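Local structure of putative sulfatase yidJ (Bacteroides fragilis, 2QZU) at residues 327-332 against 434-439; 398-403 against 466-471; 419-424 against 459-464; 424-427 against 432-435. The protein probably hydrolyses sulfate esters in the manner of an arylsulfatase, as a metal-dependent member of the alkaline phosphatase superfamily. All blocks are in the same frame, centred on the assembly; numbering follows the deposited sequence.

Interaction 1 of 4, residues 327-332 against 434-439; sequences DIFYEE and NVILFD
Phe329, Tyr330, Ile436 and Phe438 form a hydrophobic seam between the large sulfatase domain and strand 431-439, an outermost strand of the four-stranded antiparallel sheet near the C-terminus. Along 327-332, Ile328 comes first and lays its CD1 against one face of the Phe329 ring, inside the loop itself. Phe329 then directs its ring at the strand. Its CG sits between the backbone N and the carbonyl carbon (chi1 45°), and from there the ring reaches two side chains on the same side of the strand. Its far end, CZ, abuts the tip of Ile436, 3.4 Å from CD1, while CE2 meets the edge of the Phe438 ring close to its plane, 3.7 Å from CE1.

Tyr330 follows at the N-cap position of helix 331-334, before Glu331 turns to Arg417 of the same small sheet in a salt bridge. Phe329 CE2 stands over the centre of the Tyr330 ring, and His321 also stacks with Tyr330. Tyr330 meets Phe438 obliquely: the ring planes are inclined by 39° and the centroids lie 5.8 Å apart. Where the rings of Tyr330 and Phe438 come nearest, CE1 of the tyrosine is 3.8 Å from CZ of the phenylalanine.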
# COMPACT_ATOMS: atom_id res chain seq x y z
N ASP A 327 -6.89 -15.55 11.82
CA ASP A 327 -7.55 -16.77 11.36
C ASP A 327 -6.77 -17.99 11.89
O ASP A 327 -6.54 -18.95 11.16
CB ASP A 327 -7.61 -16.83 9.83
CG ASP A 327 -8.67 -17.82 9.34
OD1 ASP A 327 -9.26 -18.50 10.18
OD2 ASP A 327 -8.93 -17.91 8.12
N ILE A 328 -6.38 -17.94 13.16
CA ILE A 328 -5.63 -19.02 13.78
C ILE A 328 -5.85 -19.05 15.29
O ILE A 328 -6.25 -18.06 15.89
CB ILE A 328 -4.12 -18.87 13.45
CG1 ILE A 328 -3.36 -20.12 13.88
CG2 ILE A 328 -3.56 -17.64 14.14
CD1 ILE A 328 -3.68 -21.34 13.04
N PHE A 329 -5.57 -20.20 15.90
CA PHE A 329 -5.79 -20.39 17.32
C PHE A 329 -4.86 -19.71 18.32
O PHE A 329 -5.15 -19.71 19.52
CB PHE A 329 -5.84 -21.89 17.62
CG PHE A 329 -4.74 -22.66 16.96
CD1 PHE A 329 -5.01 -23.48 15.87
CD2 PHE A 329 -3.42 -22.52 17.39
CE1 PHE A 329 -3.98 -24.16 15.21
CE2 PHE A 329 -2.38 -23.19 16.74
CZ PHE A 329 -2.67 -24.01 15.65
N TYR A 330 -3.76 -19.14 17.85
CA TYR A 330 -2.83 -18.47 18.76
C TYR A 330 -3.49 -17.32 19.53
O TYR A 330 -4.37 -16.63 19.01
CB TYR A 330 -1.62 -17.95 17.97
CG TYR A 330 -0.71 -19.05 17.47
CD1 TYR A 330 -0.09 -19.92 18.36
CD2 TYR A 330 -0.46 -19.21 16.11
CE1 TYR A 330 0.76 -20.94 17.91
CE2 TYR A 330 0.39 -20.22 15.64
CZ TYR A 330 0.99 -21.08 16.56
OH TYR A 330 1.82 -22.08 16.11
N GLU A 331 -3.04 -17.13 20.77
CA GLU A 331 -3.58 -16.08 21.63
C GLU A 331 -3.63 -14.68 21.01
O GLU A 331 -4.62 -13.97 21.18
CB GLU A 331 -2.77 -16.00 22.93
CG GLU A 331 -3.00 -17.15 23.90
CD GLU A 331 -4.42 -17.20 24.40
OE1 GLU A 331 -5.21 -18.01 23.87
OE2 GLU A 331 -4.75 -16.42 25.32
N GLU A 332 -2.57 -14.27 20.31
CA GLU A 332 -2.55 -12.93 19.72
C GLU A 332 -3.65 -12.74 18.68
O GLU A 332 -4.03 -11.61 18.35
CB GLU A 332 -1.18 -12.62 19.09
CG GLU A 332 -0.85 -13.48 17.88
CD GLU A 332 -0.10 -14.75 18.25
OE1 GLU A 332 -0.19 -15.20 19.41
OE2 GLU A 332 0.58 -15.31 17.36
N ASN A 434 -4.10 -33.54 12.14
CA ASN A 434 -3.10 -33.01 13.06
C ASN A 434 -3.76 -32.76 14.42
O ASN A 434 -4.97 -32.54 14.49
CB ASN A 434 -2.57 -31.68 12.50
CG ASN A 434 -1.26 -31.24 13.13
OD1 ASN A 434 -0.79 -30.13 12.88
ND2 ASN A 434 -0.67 -32.10 13.95
N VAL A 435 -2.96 -32.82 15.48
CA VAL A 435 -3.45 -32.58 16.83
C VAL A 435 -2.50 -31.57 17.47
O VAL A 435 -1.28 -31.75 17.46
CB VAL A 435 -3.47 -33.88 17.67
CG1 VAL A 435 -4.00 -33.58 19.06
CG2 VAL A 435 -4.34 -34.92 16.99
N ILE A 436 -3.06 -30.51 18.03
CA ILE A 436 -2.27 -29.47 18.65
C ILE A 436 -2.73 -29.20 20.08
O ILE A 436 -3.92 -29.12 20.35
CB ILE A 436 -2.38 -28.17 17.83
CG1 ILE A 436 -1.91 -28.43 16.39
CG2 ILE A 436 -1.55 -27.06 18.47
CD1 ILE A 436 -2.32 -27.38 15.39
N LEU A 437 -1.77 -29.08 20.99
CA LEU A 437 -2.08 -28.81 22.39
C LEU A 437 -1.02 -27.92 23.00
O LEU A 437 0.17 -28.21 22.94
CB LEU A 437 -2.18 -30.12 23.18
CG LEU A 437 -2.44 -29.99 24.68
CD1 LEU A 437 -3.75 -29.26 24.92
CD2 LEU A 437 -2.47 -31.37 25.32
N PHE A 438 -1.46 -26.81 23.59
CA PHE A 438 -0.55 -25.87 24.24
C PHE A 438 -0.96 -25.69 25.69
O PHE A 438 -2.14 -25.54 26.00
CB PHE A 438 -0.59 -24.50 23.57
CG PHE A 438 -0.07 -24.48 22.16
CD1 PHE A 438 -0.91 -24.16 21.10
CD2 PHE A 438 1.27 -24.75 21.90
CE1 PHE A 438 -0.43 -24.10 19.79
CE2 PHE A 438 1.77 -24.70 20.60
CZ PHE A 438 0.91 -24.38 19.54
N ASP A 439 0.03 -25.71 26.58
CA ASP A 439 -0.19 -25.49 28.01
C ASP A 439 0.22 -24.02 28.18
O ASP A 439 1.40 -23.71 28.26
CB ASP A 439 0.74 -26.38 28.83
CG ASP A 439 0.58 -26.16 30.33
OD1 ASP A 439 0.20 -25.04 30.74
OD2 ASP A 439 0.86 -27.10 31.10

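Interaction 2 of 4, residues 398-403 against 466-471; sequences VQPYYF and KTWLEK
Trp468 reaches from its helix to Tyr402 with CG opposite its own backbone N (chi1 170°), which swings the indole out to the strand. Tyr402 answers with CG opposite its carbonyl carbon (chi1 -65°), and this brings the phenol end, rather than the ring body, up to the indole. The two side chains meet at about a right angle, and the indole N-H is donated to the phenol oxygen: Trp468 NE1 to Tyr402 OH is 3.0 Å. The bond is fairly straight, 158° at the hydrogen, and the oxygen lies close to the indole plane, so the N-H points almost directly at it.

Here helix 455-471 packs against strand 399-404, an outermost strand of the antiparallel sheet that forms the smaller C-terminal part of the sulfatase fold. Pro400, two residues before Tyr402, fills in beside the polar bond. Its CB is 3.3 Å from Trp468 NE1, and CG rests 3.5 Å from Trp468 CZ2, so the proline approaches the indole obliquely, touching both its pyrrole and its benzene part. Tyr88 adds an edge-to-face partner to Trp468 from the large domain.

The strand is fastened to that domain as well: Ser72 accounts for both links, its OG hydrogen-bonding Pro400 O and its backbone pairing with that of Tyr402. Further along the helix, Leu469 turns to Arg414 on the adjacent strand 412-417.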
# COMPACT_ATOMS: atom_id res chain seq x y z
N VAL A 398 -15.52 -23.05 28.86
CA VAL A 398 -14.56 -23.41 27.83
C VAL A 398 -15.14 -22.92 26.51
O VAL A 398 -16.33 -23.15 26.23
CB VAL A 398 -14.35 -24.94 27.77
CG1 VAL A 398 -13.45 -25.30 26.59
CG2 VAL A 398 -13.74 -25.43 29.08
N GLN A 399 -14.33 -22.23 25.72
CA GLN A 399 -14.78 -21.68 24.45
C GLN A 399 -14.20 -22.46 23.28
O GLN A 399 -13.08 -22.96 23.34
CB GLN A 399 -14.38 -20.21 24.33
CG GLN A 399 -15.05 -19.28 25.33
CD GLN A 399 -16.50 -18.99 24.99
OE1 GLN A 399 -17.04 -19.50 24.00
NE2 GLN A 399 -17.15 -18.16 25.80
N PRO A 400 -14.96 -22.57 22.18
CA PRO A 400 -14.51 -23.29 20.99
C PRO A 400 -13.60 -22.46 20.08
O PRO A 400 -13.46 -21.25 20.26
CB PRO A 400 -15.81 -23.64 20.29
CG PRO A 400 -16.65 -22.42 20.57
CD PRO A 400 -16.38 -22.17 22.04
N TYR A 401 -12.96 -23.14 19.13
CA TYR A 401 -12.11 -22.49 18.13
C TYR A 401 -12.55 -23.04 16.78
O TYR A 401 -12.84 -24.23 16.66
CB TYR A 401 -10.63 -22.81 18.32
CG TYR A 401 -9.81 -22.41 17.11
CD1 TYR A 401 -9.63 -21.07 16.78
CD2 TYR A 401 -9.30 -23.37 16.24
CE1 TYR A 401 -8.97 -20.69 15.61
CE2 TYR A 401 -8.63 -23.01 15.07
CZ TYR A 401 -8.47 -21.67 14.76
OH TYR A 401 -7.83 -21.30 13.60
N TYR A 402 -12.58 -22.19 15.76
CA TYR A 402 -13.02 -22.62 14.44
C TYR A 402 -12.22 -22.12 13.25
O TYR A 402 -11.67 -21.02 13.25
CB TYR A 402 -14.45 -22.15 14.16
CG TYR A 402 -15.53 -22.74 15.02
CD1 TYR A 402 -16.15 -23.94 14.67
CD2 TYR A 402 -15.93 -22.09 16.19
CE1 TYR A 402 -17.14 -24.49 15.47
CE2 TYR A 402 -16.92 -22.63 17.00
CZ TYR A 402 -17.51 -23.83 16.63
OH TYR A 402 -18.47 -24.39 17.44
N PHE A 403 -12.19 -22.97 12.22
CA PHE A 403 -11.65 -22.65 10.92
C PHE A 403 -12.43 -23.60 10.02
O PHE A 403 -12.32 -24.82 10.16
CB PHE A 403 -10.17 -22.91 10.69
CG PHE A 403 -9.78 -22.69 9.26
CD1 PHE A 403 -9.85 -21.41 8.71
CD2 PHE A 403 -9.50 -23.77 8.41
CE1 PHE A 403 -9.66 -21.20 7.34
CE2 PHE A 403 -9.32 -23.57 7.04
CZ PHE A 403 -9.40 -22.28 6.51
N LYS A 466 -15.76 -33.53 20.83
CA LYS A 466 -16.80 -34.27 20.13
C LYS A 466 -18.17 -33.94 20.70
O LYS A 466 -19.13 -33.70 19.96
CB LYS A 466 -16.54 -35.78 20.22
CG LYS A 466 -17.42 -36.62 19.31
CD LYS A 466 -17.06 -38.09 19.42
CE LYS A 466 -18.00 -38.96 18.61
NZ LYS A 466 -17.90 -38.73 17.14
N THR A 467 -18.26 -33.91 22.03
CA THR A 467 -19.52 -33.59 22.70
C THR A 467 -19.98 -32.18 22.31
O THR A 467 -21.16 -31.95 22.08
CB THR A 467 -19.38 -33.69 24.23
OG1 THR A 467 -19.00 -35.02 24.59
CG2 THR A 467 -20.69 -33.33 24.91
N TRP A 468 -19.02 -31.26 22.25
CA TRP A 468 -19.31 -29.87 21.88
C TRP A 468 -19.83 -29.78 20.45
O TRP A 468 -20.81 -29.10 20.18
CB TRP A 468 -18.05 -29.00 22.03
CG TRP A 468 -18.22 -27.63 21.43
CD1 TRP A 468 -17.82 -27.21 20.19
CD2 TRP A 468 -18.93 -26.53 22.01
NE1 TRP A 468 -18.23 -25.92 19.96
CE2 TRP A 468 -18.91 -25.48 21.06
CE3 TRP A 468 -19.57 -26.33 23.24
CZ2 TRP A 468 -19.52 -24.24 21.31
CZ3 TRP A 468 -20.18 -25.10 23.48
CH2 TRP A 468 -20.15 -24.07 22.52
N LEU A 469 -19.16 -30.47 19.54
CA LEU A 469 -19.57 -30.43 18.15
C LEU A 469 -20.94 -31.08 17.95
O LEU A 469 -21.73 -30.62 17.12
CB LEU A 469 -18.50 -31.10 17.27
CG LEU A 469 -17.14 -30.38 17.34
CD1 LEU A 469 -16.07 -31.20 16.64
CD2 LEU A 469 -17.26 -28.99 16.70
N GLU A 470 -21.25 -32.13 18.71
CA GLU A 470 -22.55 -32.78 18.60
C GLU A 470 -23.65 -31.85 19.13
O GLU A 470 -24.72 -31.73 18.54
CB GLU A 470 -22.55 -34.10 19.38
CG GLU A 470 -21.59 -35.15 18.82
CD GLU A 470 -21.55 -36.44 19.62
OE1 GLU A 470 -21.29 -36.38 20.84
OE2 GLU A 470 -21.76 -37.52 19.02
N LYS A 471 -23.35 -31.17 20.23
CA LYS A 471 -24.29 -30.24 20.85
C LYS A 471 -24.66 -29.09 19.92
O LYS A 471 -25.80 -28.62 19.91
CB LYS A 471 -23.68 -29.68 22.14
CG LYS A 471 -24.58 -28.75 22.94
CD LYS A 471 -23.89 -28.36 24.25
CE LYS A 471 -24.78 -27.48 25.12
NZ LYS A 471 -25.02 -26.14 24.51

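Interaction 3 of 4, residues 419-424 against 459-464; sequences DRYTYA and HTFNRQ
Tyr423 OH and Asn462 OD1 share a water that bridges strand and helix. The water donates to Asn462 OD1 over 2.9 Å and lies 3.0 Å from Tyr423 OH. The amide nitrogen is closer still to the hydroxyl, with Asn462 ND2 2.7 Å from Tyr423 OH, but the angle is poor for a hydrogen bond; ring and amide planes stand perpendicular. The water is thus the sound polar link between the two side chains.

The apolar part centres on Phe461, which joins Tyr421 and Tyr423 in an aromatic cluster. Tyr423 has CG opposite its backbone N (chi1 176°), which carries the ring toward the helix, where one face meets the CB of Phe461. Phe461 CB stands over the Tyr423 ring in a CH-pi contact, 3.7 Å from its centroid and 16° off the normal. The Phe461 and Tyr423 rings themselves are nearly parallel but slid apart, with little overlap. Tyr421 instead receives the far end of the phenylalanine in an offset edge-to-face arrangement: the Phe461 edge turns to the Tyr421 face, the planes at 66°, and Phe461 CZ comes 3.6 Å from Tyr421 CD2.

Helix 455-471 lies across this face of the antiparallel sheet, its local axis 9.5 Å from that of strand 421-424. Leu437 of the next strand, 431-439, touches both Tyr421 and Phe461, while Gln464 reaches Leu416 on strand 412-417, so the helix spans several strands.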
# COMPACT_ATOMS: atom_id res chain seq x y z
N ASP A 419 -9.13 -22.36 30.51
CA ASP A 419 -8.36 -21.33 31.19
C ASP A 419 -6.87 -21.63 31.23
O ASP A 419 -6.08 -20.78 31.63
CB ASP A 419 -8.88 -21.12 32.62
CG ASP A 419 -8.95 -22.41 33.42
OD1 ASP A 419 -8.10 -23.30 33.21
OD2 ASP A 419 -9.86 -22.52 34.27
N ARG A 420 -6.48 -22.83 30.80
CA ARG A 420 -5.07 -23.20 30.81
C ARG A 420 -4.55 -23.76 29.48
O ARG A 420 -3.42 -23.46 29.08
CB ARG A 420 -4.80 -24.24 31.90
CG ARG A 420 -3.36 -24.75 31.90
CD ARG A 420 -3.12 -25.81 32.97
NE ARG A 420 -1.73 -26.25 32.99
CZ ARG A 420 -1.25 -27.21 33.76
NH1 ARG A 420 -2.06 -27.86 34.60
NH2 ARG A 420 0.03 -27.54 33.70
N TYR A 421 -5.38 -24.55 28.80
CA TYR A 421 -4.99 -25.18 27.54
C TYR A 421 -5.72 -24.70 26.29
O TYR A 421 -6.86 -24.26 26.34
CB TYR A 421 -5.23 -26.69 27.63
CG TYR A 421 -4.45 -27.42 28.71
CD1 TYR A 421 -3.11 -27.75 28.52
CD2 TYR A 421 -5.07 -27.78 29.91
CE1 TYR A 421 -2.40 -28.43 29.51
CE2 TYR A 421 -4.36 -28.46 30.90
CZ TYR A 421 -3.03 -28.78 30.69
OH TYR A 421 -2.33 -29.45 31.67
N THR A 422 -5.03 -24.80 25.16
CA THR A 422 -5.63 -24.50 23.86
C THR A 422 -5.42 -25.80 23.10
O THR A 422 -4.28 -26.22 22.88
CB THR A 422 -4.94 -23.33 23.13
OG1 THR A 422 -5.16 -22.12 23.86
CG2 THR A 422 -5.51 -23.18 21.72
N TYR A 423 -6.52 -26.44 22.73
CA TYR A 423 -6.48 -27.71 22.01
C TYR A 423 -7.18 -27.57 20.67
O TYR A 423 -8.21 -26.91 20.56
CB TYR A 423 -7.20 -28.79 22.83
CG TYR A 423 -7.32 -30.14 22.16
CD1 TYR A 423 -6.23 -31.00 22.06
CD2 TYR A 423 -8.54 -30.56 21.61
CE1 TYR A 423 -6.34 -32.24 21.44
CE2 TYR A 423 -8.66 -31.80 20.99
CZ TYR A 423 -7.55 -32.63 20.91
OH TYR A 423 -7.66 -33.86 20.30
N ALA A 424 -6.60 -28.16 19.63
CA ALA A 424 -7.20 -28.10 18.31
C ALA A 424 -6.85 -29.32 17.48
O ALA A 424 -5.77 -29.89 17.63
CB ALA A 424 -6.75 -26.84 17.60
N HIS A 459 -6.83 -37.23 24.90
CA HIS A 459 -8.00 -38.09 24.81
C HIS A 459 -9.19 -37.44 25.51
O HIS A 459 -10.33 -37.54 25.05
CB HIS A 459 -7.70 -39.46 25.43
CG HIS A 459 -8.90 -40.34 25.57
ND1 HIS A 459 -9.78 -40.23 26.63
CD2 HIS A 459 -9.38 -41.34 24.79
CE1 HIS A 459 -10.75 -41.12 26.49
NE2 HIS A 459 -10.53 -41.81 25.38
N THR A 460 -8.92 -36.77 26.63
CA THR A 460 -9.97 -36.10 27.39
C THR A 460 -10.55 -34.95 26.58
O THR A 460 -11.77 -34.80 26.49
CB THR A 460 -9.42 -35.55 28.72
OG1 THR A 460 -8.82 -36.61 29.47
CG2 THR A 460 -10.54 -34.92 29.53
N PHE A 461 -9.69 -34.13 25.99
CA PHE A 461 -10.15 -33.01 25.19
C PHE A 461 -10.87 -33.51 23.95
O PHE A 461 -11.81 -32.88 23.47
CB PHE A 461 -8.98 -32.10 24.79
CG PHE A 461 -8.47 -31.22 25.91
CD1 PHE A 461 -9.35 -30.44 26.64
CD2 PHE A 461 -7.11 -31.16 26.20
CE1 PHE A 461 -8.88 -29.59 27.66
CE2 PHE A 461 -6.63 -30.32 27.20
CZ PHE A 461 -7.52 -29.54 27.93
N ASN A 462 -10.45 -34.66 23.44
CA ASN A 462 -11.07 -35.25 22.25
C ASN A 462 -12.56 -35.54 22.48
O ASN A 462 -13.40 -35.18 21.66
CB ASN A 462 -10.35 -36.54 21.85
CG ASN A 462 -9.73 -36.45 20.47
OD1 ASN A 462 -9.12 -37.42 19.99
ND2 ASN A 462 -9.87 -35.31 19.81
N ARG A 463 -12.90 -36.20 23.58
CA ARG A 463 -14.30 -36.49 23.85
C ARG A 463 -15.05 -35.20 24.15
O ARG A 463 -16.20 -35.04 23.75
CB ARG A 463 -14.46 -37.48 25.01
CG ARG A 463 -13.94 -37.00 26.35
CD ARG A 463 -14.48 -37.90 27.47
NE ARG A 463 -13.87 -37.63 28.76
CZ ARG A 463 -12.61 -37.93 29.08
NH1 ARG A 463 -11.83 -38.52 28.18
NH2 ARG A 463 -12.14 -37.65 30.28
N GLN A 464 -14.38 -34.28 24.83
CA GLN A 464 -14.99 -33.00 25.17
C GLN A 464 -15.32 -32.22 23.89
O GLN A 464 -16.38 -31.61 23.79
CB GLN A 464 -14.05 -32.19 26.07
CG GLN A 464 -14.65 -30.89 26.60
CD GLN A 464 -13.72 -30.13 27.53
OE1 GLN A 464 -14.01 -29.01 27.94
NE2 GLN A 464 -12.59 -30.75 27.88
O HOH W 1 -6.42 -36.45 19.50

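Interaction 4 of 4, residues 424-427 against 432-435; sequences AVHA and IDNV
His426 O receives two backbone N-H groups from the opposing strand, those of Asp433 and Asn434. Asp433 N is very close, at 2.5 Å from His426 O, a length best read with some caution, whereas the bond from Asn434 N to His426 O is weak at 3.4 Å. In return His426 N donates to Asn434 O over 2.9 Å. Two residues facing one make this a classic beta bulge in an antiparallel hairpin. Before it, Val425 and Val435 form a non-hydrogen-bonded pair; beyond it Ala427 faces Ile432, the register having slipped by one.

The side chains follow this pattern. On the face carrying Val425, Ala427 and Ile432, the end of the isoleucine folds back across the hairpin, its CD1 4.1 Å from Val425 CG2 and 4.2 Å from Ala427 CB. His426 takes the other face with Asn434. There the imidazole edge also meets the bulge: Asp433 CB lies near the ring plane, 3.4 Å from His426 ND1, the two side chains running side by side in the same direction.

Further out, Tyr413 packs edge-to-face with His426, and Thr428 OG1 holds Asp433 OD2 by a hydrogen bond. Phe476 covers Val425 and Ala427, and helix 455-471 adds Asn462 and Leu465 against Val425.

The Asp433 carboxylate is near the imidazole without touching it, His426 ND1 being 4.1 Å from Asp433 OD2, so the carboxylate's negative charge would probably make protonation of the histidine somewhat easier.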
# COMPACT_ATOMS: atom_id res chain seq x y z
N ALA A 424 -6.60 -28.16 19.63
CA ALA A 424 -7.20 -28.10 18.31
C ALA A 424 -6.85 -29.32 17.48
O ALA A 424 -5.77 -29.89 17.63
CB ALA A 424 -6.75 -26.84 17.60
N VAL A 425 -7.78 -29.73 16.63
CA VAL A 425 -7.55 -30.85 15.74
C VAL A 425 -7.84 -30.37 14.33
O VAL A 425 -8.70 -29.51 14.12
CB VAL A 425 -8.46 -32.07 16.06
CG1 VAL A 425 -8.22 -32.55 17.48
CG2 VAL A 425 -9.93 -31.71 15.85
N HIS A 426 -7.10 -30.89 13.37
CA HIS A 426 -7.32 -30.52 11.99
C HIS A 426 -7.79 -31.74 11.22
O HIS A 426 -7.38 -32.86 11.52
CB HIS A 426 -6.04 -29.97 11.35
CG HIS A 426 -6.22 -29.55 9.93
ND1 HIS A 426 -6.08 -30.41 8.86
CD2 HIS A 426 -6.59 -28.36 9.39
CE1 HIS A 426 -6.35 -29.78 7.74
NE2 HIS A 426 -6.66 -28.53 8.03
N ALA A 427 -8.66 -31.52 10.24
CA ALA A 427 -9.17 -32.61 9.43
C ALA A 427 -9.12 -32.20 7.97
O ALA A 427 -9.26 -31.03 7.63
CB ALA A 427 -10.60 -32.94 9.82
N ILE A 432 -9.00 -36.80 10.62
CA ILE A 432 -8.11 -36.02 11.49
C ILE A 432 -6.68 -36.07 10.96
O ILE A 432 -6.09 -37.15 10.81
CB ILE A 432 -8.17 -36.52 12.94
CG1 ILE A 432 -9.60 -36.43 13.47
CG2 ILE A 432 -7.26 -35.66 13.82
CD1 ILE A 432 -10.19 -35.02 13.47
N ASP A 433 -6.15 -34.89 10.71
CA ASP A 433 -4.84 -34.66 10.11
C ASP A 433 -3.73 -34.19 11.04
O ASP A 433 -2.55 -34.39 10.76
CB ASP A 433 -5.02 -33.59 9.03
CG ASP A 433 -4.17 -33.82 7.81
OD1 ASP A 433 -2.98 -34.19 7.97
OD2 ASP A 433 -4.69 -33.62 6.70
N ASN A 434 -4.10 -33.54 12.14
CA ASN A 434 -3.10 -33.01 13.06
C ASN A 434 -3.76 -32.76 14.42
O ASN A 434 -4.97 -32.54 14.49
CB ASN A 434 -2.57 -31.68 12.50
CG ASN A 434 -1.26 -31.24 13.13
OD1 ASN A 434 -0.79 -30.13 12.88
ND2 ASN A 434 -0.67 -32.10 13.95
N VAL A 435 -2.96 -32.82 15.48
CA VAL A 435 -3.45 -32.58 16.83
C VAL A 435 -2.50 -31.57 17.47
O VAL A 435 -1.28 -31.75 17.46
CB VAL A 435 -3.47 -33.88 17.67
CG1 VAL A 435 -4.00 -33.58 19.06
CG2 VAL A 435 -4.34 -34.92 16.99

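In the fold
All four contacts involve the four-stranded antiparallel sheet near the C-terminus, with centres 10 to 14 Å apart. Interactions 2 and 3 share helix 455-471, while interactions 3 and 4 share strand 421-428 and interactions 1 and 4 share strand 431-439. Along the chain the segments of interaction 1 alternate with those of interactions 2 and 3; interactions 3 and 4 both fall between the two halves of interaction 2. Interactions 1 and 3 are joined directly by the salt bridge from Asp439 to Arg420, whereas interactions 2 and 4 do not touch. The helix packs on the sheet in interactions 2 and 3, and interaction 1 attaches the sheet's last strand to the large sulfatase domain.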